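Local coordinates for vinylacetyl-CoA Delta-isomerase (Nitrosopumilus maritimus SCM1, PDB 6VJR) that dehydrates 4-hydroxybutyryl-CoA in an oxygen-tolerant manner, carrying a [4Fe-4S] cluster and FAD, and probably also isomerises vinylacetyl-CoA, at the interface of chains A and B. Residues are numbered along the deposited sequence; one frame, centred on the assembly and turned at random. Chains: chain A/B, Vinylacetyl-CoA Delta-isomerase.

The interface of chains A and B. Residues chain A 301-302, 305-306, 309, 424, 427; chain B 467-468, 471-472, 475.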
# COMPACT_ATOMS: atom_id res chain seq x y z
N ASP A 301 2.97 13.54 -15.76
CA ASP A 301 1.97 13.98 -16.72
C ASP A 301 2.20 13.34 -18.09
O ASP A 301 1.27 12.87 -18.76
CB ASP A 301 2.05 15.50 -16.87
CG ASP A 301 1.60 16.29 -15.64
OD1 ASP A 301 0.76 15.77 -14.88
OD2 ASP A 301 2.11 17.46 -15.45
N VAL A 302 3.46 13.27 -18.52
CA VAL A 302 3.83 12.61 -19.78
C VAL A 302 3.47 11.12 -19.74
O VAL A 302 2.88 10.62 -20.69
CB VAL A 302 5.32 12.84 -20.09
CG1 VAL A 302 5.77 12.00 -21.28
CG2 VAL A 302 5.66 14.30 -20.30
N GLY A 305 -0.19 10.57 -19.94
CA GLY A 305 -0.57 10.80 -21.31
C GLY A 305 -0.21 9.61 -22.22
O GLY A 305 -0.98 9.27 -23.12
N ALA A 306 0.96 9.00 -22.01
CA ALA A 306 1.36 7.85 -22.80
C ALA A 306 0.43 6.67 -22.53
O ALA A 306 0.03 5.99 -23.49
CB ALA A 306 2.77 7.52 -22.53
N THR A 309 -2.82 7.28 -24.20
CA THR A 309 -2.68 7.11 -25.64
C THR A 309 -2.70 5.64 -26.04
O THR A 309 -3.38 5.29 -27.00
CB THR A 309 -1.45 7.83 -26.15
OG1 THR A 309 -1.53 9.23 -25.88
CG2 THR A 309 -1.23 7.59 -27.63
N ILE A 424 4.58 5.06 -29.08
CA ILE A 424 4.08 5.33 -27.74
C ILE A 424 4.51 4.20 -26.79
O ILE A 424 4.88 4.45 -25.65
CB ILE A 424 2.57 5.63 -27.68
CG1 ILE A 424 2.27 6.46 -26.43
CG2 ILE A 424 1.72 4.37 -27.77
CD1 ILE A 424 2.70 7.91 -26.56
N LEU A 427 8.00 4.93 -25.78
CA LEU A 427 8.03 5.98 -24.78
C LEU A 427 7.81 5.41 -23.37
O LEU A 427 8.56 5.75 -22.42
CB LEU A 427 7.13 7.16 -25.12
CG LEU A 427 7.18 8.31 -24.12
CD1 LEU A 427 8.55 8.96 -24.04
CD2 LEU A 427 6.12 9.33 -24.48
N LYS B 467 -2.42 15.81 -21.73
CA LYS B 467 -1.34 14.91 -21.41
C LYS B 467 -0.99 13.98 -22.56
O LYS B 467 0.19 13.69 -22.79
CB LYS B 467 -1.64 14.15 -20.11
CG LYS B 467 -1.73 15.11 -18.90
CD LYS B 467 -2.08 14.41 -17.59
CE LYS B 467 -2.28 15.42 -16.51
NZ LYS B 467 -2.59 14.74 -15.28
N LYS B 468 -2.02 13.47 -23.26
CA LYS B 468 -1.78 12.67 -24.46
C LYS B 468 -0.89 13.44 -25.44
O LYS B 468 0.04 12.90 -26.02
CB LYS B 468 -3.08 12.25 -25.13
CG LYS B 468 -3.84 11.20 -24.30
CD LYS B 468 -5.25 10.97 -24.86
CE LYS B 468 -5.23 10.14 -26.06
NZ LYS B 468 -6.61 9.94 -26.56
N ALA B 471 2.77 13.49 -24.42
CA ALA B 471 3.43 12.24 -24.70
C ALA B 471 3.66 12.06 -26.20
O ALA B 471 4.75 11.65 -26.63
CB ALA B 471 2.63 11.10 -24.12
N LYS B 472 2.66 12.38 -27.02
CA LYS B 472 2.82 12.26 -28.47
C LYS B 472 3.99 13.12 -28.97
O LYS B 472 4.80 12.66 -29.78
CB LYS B 472 1.52 12.60 -29.20
CG LYS B 472 0.48 11.52 -29.07
CD LYS B 472 -0.86 11.89 -29.71
CE LYS B 472 -1.87 10.82 -29.65
NZ LYS B 472 -3.05 11.20 -30.46
N ALA B 475 7.22 11.30 -28.13
CA ALA B 475 7.35 10.06 -28.88
C ALA B 475 7.54 10.28 -30.37
O ALA B 475 7.75 9.33 -31.11
CB ALA B 475 6.14 9.19 -28.66
O HOH W 1 -1.23 14.51 -12.75
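The carboxylate of A:Asp301 receives B:Lys467 over one face at its OD1 end: CE stands above and just beyond OD1, and NZ, tilted out of the carboxylate plane, forms a long salt bridge to OD1 (3.5 Å). Water 1 lies close to the level of the group and links the same oxygen to NZ, 2.9 Å away. These residues begin a helix-to-helix contact within the HpaB C-terminal region, where B helix 464-475 lies against A helices 295-314 and 418-432 in a two-fold symmetric interface of the deposited tetramer, possibly the biological assembly. The extended chain of B:Lys467, with CG anti to the carbonyl carbon (chi1 -64°), runs past the backbone O of A:Asp301 to reach the acid. Small residues let the backbones approach: A:Gly305 CA sits 3.7 Å from B:Lys467 CB. Farther along, CB of B:Ala471 points into chain A, 3.7 Å from A:Ala306 CA. A:Ile424 CD1 and A:Leu427 CD2 flank this methyl. A:Thr309 turns OG1 back to A:Gly305 O, a hydrogen bond of 2.8 Å within its own helix, with the donor tilted 31° from the carbonyl plane. That hydroxyl rests against CB and CG of B:Lys468, while CG2 touches B:Lys472 CE at 3.9 Å. An alanine in place of A:Thr309 would probably open a gap beside both lysine chains, leaving their aliphatic parts freer to turn, and deprive A:Gly305 O of its side-chain donor.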